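Local coordinates for protein colicin-D (Escherichia coli, PDB 5ZNM) that kills Escherichia coli and closely related bacteria as a toxin that blocks protein synthesis, its C-terminal domain being a tRNase, at residues Y30-V41 / R187-K195; M42-T53 / R207-P217. All coordinates share one frame; numbering follows the deposited sequence.

How the interactions relate
From the N terminus, helix 32-42 comes first and runs straight into the turn that leads to strand 49-51; interaction 1 uses the helix and interaction 2 what follows it. About 150 residues later the chain returns, in the same order, as the hairpin at 187-195 and then strand 207-212. Each contact therefore closes a long loop, and the two loops cross because their segments alternate. Their centres lie 11 Å apart, and D194 O to V211 N (2.8 Å) probably joins them by a hydrogen bond. Interaction 2 adds strand 49-51 to the edge of a mixed four-strand sheet, while interaction 1 packs the helix on the loop between strands 186-187 and 194-198, the former being the sheet's opposite edge.

Interaction 1 of 2, residues Y30-V41 / R187-K195; sequences YTQEMMERANSV and RDTATGLDK
Y30 and R37 carry the polar part of this contact, both reaching backbone carbonyls of the turn region around A190 and G192. The Y30 hydroxyl donates to G192 O at 2.6 Å, meeting that oxygen from 38° above its carbonyl plane, while T191 O lies at the edge of the tyrosine ring, in its plane. R37 turns its guanidinium side-on to A190: NE (2.7 Å) and NH2 (2.8 Å) both donate to A190 O, which sits in the plane of the group. NH2 lies in the carbonyl plane on a lone pair, NE 44° above it; neither bond is straight, but together they fix the guanidinium's rotation.

Between these two, M34 bends at its last torsion (chi3 68°), which brings CE to 3.8 Å from G192 CA. The G192 backbone, at positive phi, lies close against M34 CE and the Y30 ring edge. Further along the helix the contact turns mostly apolar: A38 CB packs 3.8 Å from L193 CG and also lies against T191 O (3.4 Å). V41 CG1 slides past L193 CD1 in the opposite direction.

Further out, turns and caps within each segment shape the backbone. T31 OG1 accepts from M34 N at 3.1 Å, completing a capping box. Opposite, D188 OD1 accepts from A190 N in an Asx turn, and T191 OG1 from L193 N (3.1 Å) in an ST turn. Behind the loop, R187 and D194 form a salt bridge, while Y30 also packs on P213 and V214. The whole is an N-capped helix packed on the loop of a beta hairpin; the hairpin falls in the S-type pyocin family region, consistent with the central domain rather than the C-terminal tRNase domain.

Interaction 2 of 2, residues M42-T53 / R207-P217; sequences MNEQGALVLNNT and RTILVNPVPQP
M42, at the end of the helix, sets CG 4.0 Å from L210 CD1. Within the type I turn E44-A47, G46 O receives both NH2 (2.8 Å) and NH1 (3.0 Å) of R207, an end-on grip in the guanidinium plane. A47 CB touches L210 CD1 as well. L48 CD1 stands 3.7 Å above the centre of the R207 guanidinium, whose NE is salt-bridged to E125. L48 O then accepts from L210 N, opening a parallel pairing with bridges V49-L210, L50-V211 and N51-N212; L50 uses both its N and its O.

V49 and N51 share a sheet face with L210 and N212, while L50 CD1, on the other face, packs 3.7 Å from I209 CG2 and both side chains touch M127. The N51 and N212 amides stand 83° apart. N52 N continues the pairing to N212 O. With CG1 anti to the backbone N (chi1 -177°), V211 presents that methyl to N52 ND2, 3.4 Å away. T53 OG1 accepts from Q216 N at 3.1 Å, nearly straight (164°). Parallel main-chain bonds thus set the register, while T232 OG1 satisfies the buried N51 and N212 amides, and Q216 N and a water the T53 hydroxyl.

Interaction 1 of 2, residues Y30-V41 / R187-K195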
loop_
_atom_site.group_PDB
_atom_site.type_symbol
_atom_site.label_atom_id
_atom_site.label_comp_id
_atom_site.label_asym_id
_atom_site.label_seq_id
_atom_site.Cartn_x
_atom_site.Cartn_y
_atom_site.Cartn_z
ATOM N N TYR A 30 5.465 24.702 5.156
ATOM C CA TYR A 30 4.382 25.116 6.029
ATOM C C TYR A 30 4.975 25.793 7.248
ATOM O O TYR A 30 5.762 25.188 7.985
ATOM C CB TYR A 30 3.513 23.916 6.432
ATOM C CG TYR A 30 2.773 23.351 5.246
ATOM C CD1 TYR A 30 3.389 22.444 4.392
ATOM C CD2 TYR A 30 1.463 23.741 4.967
ATOM C CE1 TYR A 30 2.725 21.936 3.286
ATOM C CE2 TYR A 30 0.783 23.237 3.863
ATOM C CZ TYR A 30 1.415 22.338 3.030
ATOM O OH TYR A 30 0.743 21.847 1.944
ATOM N N THR A 31 4.607 27.050 7.445
ATOM C CA THR A 31 4.781 27.627 8.756
ATOM C C THR A 31 3.869 26.911 9.745
ATOM O O THR A 31 2.917 26.211 9.376
ATOM C CB THR A 31 4.482 29.124 8.731
ATOM O OG1 THR A 31 3.110 29.331 8.384
ATOM C CG2 THR A 31 5.374 29.823 7.697
ATOM N N GLN A 32 4.220 27.044 11.020
ATOM C CA GLN A 32 3.357 26.642 12.118
ATOM C C GLN A 32 1.911 27.092 11.875
ATOM O O GLN A 32 0.982 26.275 11.828
ATOM C CB GLN A 32 3.932 27.261 13.395
ATOM C CG GLN A 32 3.272 26.859 14.663
ATOM C CD GLN A 32 3.677 25.489 15.092
ATOM O OE1 GLN A 32 4.806 25.051 14.876
ATOM N NE2 GLN A 32 2.747 24.787 15.681
ATOM N N GLU A 33 1.737 28.404 11.683
ATOM C CA GLU A 33 0.425 29.011 11.468
ATOM C C GLU A 33 -0.314 28.367 10.300
ATOM O O GLU A 33 -1.518 28.090 10.389
ATOM C CB GLU A 33 0.582 30.520 11.221
ATOM C CG GLU A 33 1.482 31.270 12.188
ATOM C CD GLU A 33 2.951 31.298 11.747
ATOM O OE1 GLU A 33 3.346 32.234 11.041
ATOM O OE2 GLU A 33 3.697 30.386 12.117
ATOM N N MET A 34 0.381 28.163 9.176
ATOM C CA MET A 34 -0.249 27.525 8.025
ATOM C C MET A 34 -0.735 26.132 8.383
ATOM O O MET A 34 -1.859 25.743 8.042
ATOM C CB MET A 34 0.729 27.432 6.858
ATOM C CG MET A 34 0.999 28.744 6.147
ATOM S SD MET A 34 2.334 28.556 4.959
ATOM C CE MET A 34 1.582 27.483 3.740
ATOM N N MET A 35 0.119 25.355 9.048
ATOM C CA MET A 35 -0.214 23.967 9.330
ATOM C C MET A 35 -1.449 23.876 10.218
ATOM O O MET A 35 -2.298 22.992 10.032
ATOM C CB MET A 35 0.993 23.273 9.971
ATOM C CG MET A 35 0.681 21.874 10.436
ATOM S SD MET A 35 1.825 21.312 11.695
ATOM C CE MET A 35 1.563 22.553 12.962
ATOM N N GLU A 36 -1.575 24.800 11.172
ATOM C CA GLU A 36 -2.746 24.847 12.030
ATOM C C GLU A 36 -4.003 25.157 11.230
ATOM O O GLU A 36 -5.050 24.528 11.428
ATOM C CB GLU A 36 -2.541 25.894 13.119
ATOM C CG GLU A 36 -1.369 25.617 14.018
ATOM C CD GLU A 36 -1.616 26.099 15.428
ATOM O OE1 GLU A 36 -0.920 27.040 15.862
ATOM O OE2 GLU A 36 -2.509 25.538 16.093
ATOM N N ARG A 37 -3.931 26.148 10.335
ATOM C CA ARG A 37 -5.109 26.482 9.542
ATOM C C ARG A 37 -5.475 25.332 8.617
ATOM O O ARG A 37 -6.660 25.031 8.426
ATOM C CB ARG A 37 -4.867 27.769 8.753
ATOM C CG ARG A 37 -4.608 28.988 9.635
ATOM C CD ARG A 37 -4.613 30.292 8.841
ATOM N NE ARG A 37 -3.483 30.425 7.932
ATOM C CZ ARG A 37 -2.463 31.256 8.126
ATOM N NH1 ARG A 37 -2.427 32.035 9.199
ATOM N NH2 ARG A 37 -1.479 31.312 7.242
ATOM N N ALA A 38 -4.470 24.649 8.064
ATOM C CA ALA A 38 -4.753 23.526 7.180
ATOM C C ALA A 38 -5.400 22.379 7.948
ATOM O O ALA A 38 -6.351 21.752 7.458
ATOM C CB ALA A 38 -3.466 23.078 6.478
ATOM N N ASN A 39 -4.936 22.126 9.173
ATOM C CA ASN A 39 -5.502 21.031 9.950
ATOM C C ASN A 39 -6.917 21.352 10.419
ATOM O O ASN A 39 -7.782 20.470 10.412
ATOM C CB ASN A 39 -4.602 20.702 11.139
ATOM C CG ASN A 39 -3.366 19.922 10.734
ATOM O OD1 ASN A 39 -3.293 19.348 9.639
ATOM N ND2 ASN A 39 -2.381 19.901 11.619
ATOM N N SER A 40 -7.174 22.601 10.828
ATOM C CA SER A 40 -8.550 23.025 11.122
ATOM C C SER A 40 -9.484 22.707 9.965
ATOM O O SER A 40 -10.567 22.142 10.155
ATOM C CB SER A 40 -8.610 24.532 11.405
ATOM O OG SER A 40 -8.173 24.863 12.709
ATOM N N VAL A 41 -9.077 23.089 8.755
ATOM C CA VAL A 41 -9.962 23.005 7.600
ATOM C C VAL A 41 -10.215 21.551 7.205
ATOM O O VAL A 41 -11.327 21.194 6.796
ATOM C CB VAL A 41 -9.369 23.838 6.449
ATOM C CG1 VAL A 41 -9.932 23.424 5.129
ATOM C CG2 VAL A 41 -9.641 25.315 6.692
ATOM N N ARG A 187 -4.600 26.715 -5.284
ATOM C CA ARG A 187 -3.793 26.747 -4.075
ATOM C C ARG A 187 -4.286 27.855 -3.156
ATOM O O ARG A 187 -4.380 29.019 -3.562
ATOM C CB ARG A 187 -2.317 26.943 -4.422
ATOM C CG ARG A 187 -1.393 27.274 -3.250
ATOM C CD ARG A 187 -1.142 26.061 -2.327
ATOM N NE ARG A 187 -0.906 24.804 -3.042
ATOM C CZ ARG A 187 0.287 24.348 -3.431
ATOM N NH1 ARG A 187 1.395 25.057 -3.214
ATOM N NH2 ARG A 187 0.375 23.178 -4.052
ATOM N N ASP A 188 -4.610 27.483 -1.923
ATOM C CA ASP A 188 -4.973 28.428 -0.876
ATOM C C ASP A 188 -3.688 28.868 -0.181
ATOM O O ASP A 188 -3.044 28.074 0.512
ATOM C CB ASP A 188 -5.946 27.778 0.104
ATOM C CG ASP A 188 -6.440 28.741 1.171
ATOM O OD1 ASP A 188 -5.831 29.816 1.359
ATOM O OD2 ASP A 188 -7.441 28.414 1.833
ATOM N N THR A 189 -3.316 30.136 -0.361
ATOM C CA THR A 189 -2.068 30.618 0.215
ATOM C C THR A 189 -2.135 30.720 1.733
ATOM O O THR A 189 -1.089 30.773 2.384
ATOM C CB THR A 189 -1.683 31.976 -0.398
ATOM O OG1 THR A 189 -2.768 32.903 -0.273
ATOM C CG2 THR A 189 -1.358 31.828 -1.881
ATOM N N ALA A 190 -3.332 30.742 2.315
ATOM C CA ALA A 190 -3.429 30.821 3.766
ATOM C C ALA A 190 -3.184 29.472 4.435
ATOM O O ALA A 190 -2.632 29.423 5.540
ATOM C CB ALA A 190 -4.798 31.360 4.176
ATOM N N THR A 191 -3.585 28.374 3.799
ATOM C CA THR A 191 -3.440 27.054 4.402
ATOM C C THR A 191 -2.355 26.205 3.771
ATOM O O THR A 191 -1.930 25.230 4.394
ATOM C CB THR A 191 -4.747 26.253 4.302
ATOM O OG1 THR A 191 -5.076 26.049 2.914
ATOM C CG2 THR A 191 -5.897 26.959 5.018
ATOM N N GLY A 192 -1.948 26.500 2.541
ATOM C CA GLY A 192 -1.090 25.578 1.822
ATOM C C GLY A 192 -1.788 24.340 1.302
ATOM O O GLY A 192 -1.109 23.403 0.878
ATOM N N LEU A 193 -3.124 24.297 1.342
ATOM C CA LEU A 193 -3.919 23.228 0.747
ATOM C C LEU A 193 -4.420 23.652 -0.627
ATOM O O LEU A 193 -4.435 24.835 -0.974
ATOM C CB LEU A 193 -5.130 22.868 1.623
ATOM C CG LEU A 193 -4.865 22.397 3.054
ATOM C CD1 LEU A 193 -6.187 22.266 3.821
ATOM C CD2 LEU A 193 -4.073 21.083 3.072
ATOM N N ASP A 194 -4.851 22.671 -1.409
ATOM C CA ASP A 194 -5.486 22.965 -2.681
ATOM C C ASP A 194 -6.975 22.685 -2.581
ATOM O O ASP A 194 -7.441 21.977 -1.682
ATOM C CB ASP A 194 -4.869 22.155 -3.818
ATOM C CG ASP A 194 -3.421 22.512 -4.050
ATOM O OD1 ASP A 194 -3.129 23.701 -4.328
ATOM O OD2 ASP A 194 -2.574 21.604 -3.932
ATOM N N LYS A 195 -7.725 23.257 -3.516
ATOM C CA LYS A 195 -9.169 23.065 -3.518
ATOM C C LYS A 195 -9.634 22.789 -4.934
ATOM O O LYS A 195 -9.257 23.508 -5.866
ATOM C CB LYS A 195 -9.889 24.294 -2.948
ATOM C CG LYS A 195 -11.412 24.165 -2.871
ATOM C CD LYS A 195 -11.987 25.248 -1.951
ATOM C CE LYS A 195 -13.360 25.720 -2.394
ATOM N NZ LYS A 195 -13.961 26.671 -1.411
#

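Interaction 2 of 2, residues M42-T53 / R207-P217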
loop_
_atom_site.group_PDB
_atom_site.type_symbol
_atom_site.label_atom_id
_atom_site.label_comp_id
_atom_site.label_asym_id
_atom_site.label_seq_id
_atom_site.Cartn_x
_atom_site.Cartn_y
_atom_site.Cartn_z
ATOM N N MET A 42 -9.209 20.683 7.334
ATOM C CA MET A 42 -9.414 19.282 6.964
ATOM C C MET A 42 -10.194 18.502 8.012
ATOM O O MET A 42 -10.695 17.412 7.712
ATOM C CB MET A 42 -8.082 18.580 6.719
ATOM C CG MET A 42 -7.430 18.949 5.405
ATOM S SD MET A 42 -6.012 17.908 5.068
ATOM C CE MET A 42 -4.963 18.329 6.460
ATOM N N ASN A 43 -10.308 19.028 9.225
ATOM C CA ASN A 43 -11.041 18.359 10.289
ATOM C C ASN A 43 -12.475 18.856 10.433
ATOM O O ASN A 43 -13.160 18.459 11.381
ATOM C CB ASN A 43 -10.287 18.500 11.608
ATOM C CG ASN A 43 -9.186 17.479 11.746
ATOM O OD1 ASN A 43 -9.422 16.361 12.208
ATOM N ND2 ASN A 43 -7.973 17.844 11.331
ATOM N N GLU A 44 -12.953 19.696 9.516
ATOM C CA GLU A 44 -14.381 19.990 9.480
ATOM C C GLU A 44 -15.162 18.707 9.194
ATOM O O GLU A 44 -14.658 17.776 8.558
ATOM C CB GLU A 44 -14.690 21.057 8.426
ATOM C CG GLU A 44 -14.170 22.457 8.756
ATOM C CD GLU A 44 -15.226 23.356 9.385
ATOM O OE1 GLU A 44 -16.402 23.290 8.967
ATOM O OE2 GLU A 44 -14.878 24.134 10.299
ATOM N N GLN A 45 -16.411 18.663 9.669
ATOM C CA GLN A 45 -17.160 17.407 9.668
ATOM C C GLN A 45 -17.437 16.905 8.252
ATOM O O GLN A 45 -17.422 15.693 8.006
ATOM C CB GLN A 45 -18.469 17.573 10.447
ATOM C CG GLN A 45 -19.622 18.234 9.679
ATOM C CD GLN A 45 -19.499 19.748 9.568
ATOM O OE1 GLN A 45 -18.419 20.320 9.753
ATOM N NE2 GLN A 45 -20.619 20.408 9.264
ATOM N N GLY A 46 -17.678 17.809 7.306
ATOM C CA GLY A 46 -18.031 17.397 5.958
ATOM C C GLY A 46 -16.902 17.505 4.947
ATOM O O GLY A 46 -17.150 17.559 3.737
ATOM N N ALA A 47 -15.660 17.533 5.425
ATOM C CA ALA A 47 -14.520 17.658 4.525
ATOM C C ALA A 47 -14.256 16.342 3.805
ATOM O O ALA A 47 -14.313 15.264 4.402
ATOM C CB ALA A 47 -13.271 18.086 5.295
ATOM N N LEU A 48 -13.987 16.437 2.506
ATOM C CA LEU A 48 -13.476 15.330 1.705
ATOM C C LEU A 48 -12.081 15.714 1.250
ATOM O O LEU A 48 -11.905 16.761 0.617
ATOM C CB LEU A 48 -14.357 15.060 0.490
ATOM C CG LEU A 48 -15.697 14.357 0.665
ATOM C CD1 LEU A 48 -16.438 14.461 -0.656
ATOM C CD2 LEU A 48 -15.473 12.896 1.052
ATOM N N VAL A 49 -11.094 14.879 1.564
ATOM C CA VAL A 49 -9.703 15.197 1.274
ATOM C C VAL A 49 -9.122 14.149 0.333
ATOM O O VAL A 49 -9.270 12.937 0.561
ATOM C CB VAL A 49 -8.861 15.290 2.560
ATOM C CG1 VAL A 49 -7.407 15.711 2.235
ATOM C CG2 VAL A 49 -9.522 16.230 3.552
ATOM N N LEU A 50 -8.474 14.631 -0.725
ATOM C CA LEU A 50 -7.554 13.869 -1.556
ATOM C C LEU A 50 -6.129 14.109 -1.074
ATOM O O LEU A 50 -5.734 15.255 -0.837
ATOM C CB LEU A 50 -7.663 14.299 -3.021
ATOM C CG LEU A 50 -8.942 13.980 -3.775
ATOM C CD1 LEU A 50 -9.086 14.887 -4.990
ATOM C CD2 LEU A 50 -8.907 12.501 -4.174
ATOM N N ASN A 51 -5.353 13.043 -0.943
ATOM C CA ASN A 51 -3.935 13.180 -0.656
ATOM C C ASN A 51 -3.151 13.049 -1.953
ATOM O O ASN A 51 -3.508 12.250 -2.821
ATOM C CB ASN A 51 -3.476 12.131 0.358
ATOM C CG ASN A 51 -4.012 12.398 1.745
ATOM O OD1 ASN A 51 -4.343 13.542 2.083
ATOM N ND2 ASN A 51 -4.091 11.345 2.568
ATOM N N ASN A 52 -2.075 13.830 -2.094
ATOM C CA ASN A 52 -1.230 13.692 -3.273
ATOM C C ASN A 52 -0.126 12.644 -3.079
ATOM O O ASN A 52 0.986 12.813 -3.570
ATOM C CB ASN A 52 -0.646 15.048 -3.684
ATOM C CG ASN A 52 -1.617 15.876 -4.531
ATOM O OD1 ASN A 52 -1.297 16.987 -4.971
ATOM N ND2 ASN A 52 -2.798 15.338 -4.765
ATOM N N THR A 53 -0.423 11.569 -2.358
ATOM C CA THR A 53 0.412 10.375 -2.334
ATOM C C THR A 53 0.450 9.733 -3.718
ATOM O O THR A 53 -0.576 9.281 -4.225
ATOM C CB THR A 53 -0.175 9.396 -1.320
ATOM O OG1 THR A 53 -0.461 10.108 -0.105
ATOM C CG2 THR A 53 0.798 8.249 -1.047
ATOM N N ARG A 207 -19.684 21.206 -4.700
ATOM C CA ARG A 207 -18.944 20.366 -3.764
ATOM C C ARG A 207 -17.492 20.816 -3.742
ATOM O O ARG A 207 -16.824 20.836 -4.783
ATOM C CB ARG A 207 -19.048 18.897 -4.164
ATOM C CG ARG A 207 -19.081 17.875 -3.016
ATOM C CD ARG A 207 -18.527 18.386 -1.701
ATOM N NE ARG A 207 -18.903 17.522 -0.583
ATOM C CZ ARG A 207 -18.244 17.451 0.571
ATOM N NH1 ARG A 207 -17.147 18.182 0.769
ATOM N NH2 ARG A 207 -18.678 16.645 1.528
ATOM N N THR A 208 -17.002 21.145 -2.555
ATOM C CA THR A 208 -15.592 21.433 -2.334
ATOM C C THR A 208 -14.832 20.162 -1.951
ATOM O O THR A 208 -15.251 19.440 -1.043
ATOM C CB THR A 208 -15.462 22.460 -1.221
ATOM O OG1 THR A 208 -16.032 23.703 -1.658
ATOM C CG2 THR A 208 -14.003 22.629 -0.842
ATOM N N ILE A 209 -13.715 19.897 -2.630
ATOM C CA ILE A 209 -12.824 18.792 -2.272
ATOM C C ILE A 209 -11.479 19.397 -1.929
ATOM O O ILE A 209 -10.952 20.198 -2.704
ATOM C CB ILE A 209 -12.683 17.769 -3.413
ATOM C CG1 ILE A 209 -14.038 17.123 -3.714
ATOM C CG2 ILE A 209 -11.640 16.695 -3.066
ATOM C CD1 ILE A 209 -14.124 16.591 -5.113
ATOM N N LEU A 210 -10.964 19.069 -0.751
ATOM C CA LEU A 210 -9.659 19.553 -0.322
ATOM C C LEU A 210 -8.568 18.635 -0.863
ATOM O O LEU A 210 -8.777 17.433 -1.034
ATOM C CB LEU A 210 -9.589 19.605 1.206
ATOM C CG LEU A 210 -10.605 20.528 1.877
ATOM C CD1 LEU A 210 -10.533 20.411 3.389
ATOM C CD2 LEU A 210 -10.385 21.969 1.448
ATOM N N VAL A 211 -7.392 19.199 -1.119
ATOM C CA VAL A 211 -6.254 18.382 -1.526
ATOM C C VAL A 211 -5.104 18.694 -0.588
ATOM O O VAL A 211 -4.704 19.858 -0.464
ATOM C CB VAL A 211 -5.843 18.634 -2.986
ATOM C CG1 VAL A 211 -4.705 17.721 -3.377
ATOM C CG2 VAL A 211 -7.013 18.413 -3.929
ATOM N N ASN A 212 -4.590 17.666 0.090
ATOM C CA ASN A 212 -3.366 17.809 0.861
ATOM C C ASN A 212 -2.195 17.565 -0.099
ATOM O O ASN A 212 -2.009 16.429 -0.524
ATOM C CB ASN A 212 -3.341 16.818 2.024
ATOM C CG ASN A 212 -2.142 17.012 2.938
ATOM O OD1 ASN A 212 -1.166 17.702 2.602
ATOM N ND2 ASN A 212 -2.195 16.365 4.095
ATOM N N PRO A 213 -1.431 18.570 -0.483
ATOM C CA PRO A 213 -0.391 18.358 -1.492
ATOM C C PRO A 213 0.842 17.641 -0.975
ATOM O O PRO A 213 1.698 17.292 -1.790
ATOM C CB PRO A 213 -0.045 19.785 -1.952
ATOM C CG PRO A 213 -0.394 20.644 -0.835
ATOM C CD PRO A 213 -1.493 19.977 -0.053
ATOM N N VAL A 214 0.961 17.389 0.324
ATOM C CA VAL A 214 2.113 16.690 0.884
ATOM C C VAL A 214 1.844 15.192 0.802
ATOM O O VAL A 214 0.863 14.723 1.399
ATOM C CB VAL A 214 2.371 17.111 2.335
ATOM C CG1 VAL A 214 3.631 16.431 2.860
ATOM C CG2 VAL A 214 2.480 18.639 2.462
ATOM N N PRO A 215 2.695 14.408 0.127
ATOM C CA PRO A 215 2.510 12.952 0.141
ATOM C C PRO A 215 2.429 12.446 1.569
ATOM O O PRO A 215 3.145 12.910 2.456
ATOM C CB PRO A 215 3.753 12.423 -0.588
ATOM C CG PRO A 215 4.181 13.600 -1.483
ATOM C CD PRO A 215 3.895 14.810 -0.637
ATOM N N GLN A 216 1.507 11.524 1.801
ATOM C CA GLN A 216 1.291 11.081 3.163
ATOM C C GLN A 216 0.673 9.690 3.174
ATOM O O GLN A 216 -0.531 9.541 3.441
ATOM C CB GLN A 216 0.390 12.068 3.898
ATOM C CG GLN A 216 0.588 12.098 5.394
ATOM C CD GLN A 216 -0.033 13.347 5.987
ATOM O OE1 GLN A 216 -1.241 13.394 6.200
ATOM N NE2 GLN A 216 0.784 14.383 6.212
ATOM N N PRO A 217 1.457 8.651 2.887
ATOM C CA PRO A 217 0.908 7.283 2.947
ATOM C C PRO A 217 0.459 6.875 4.342
ATOM O O PRO A 217 -0.395 5.989 4.476
ATOM C CB PRO A 217 2.076 6.421 2.441
ATOM C CG PRO A 217 3.290 7.231 2.730
ATOM C CD PRO A 217 2.880 8.662 2.513
HETATM O O HOH W 1 -14.182 19.238 1.609
HETATM O O HOH W 2 -2.434 9.082 1.436
HETATM O O HOH W 3 1.539 17.664 -4.385
#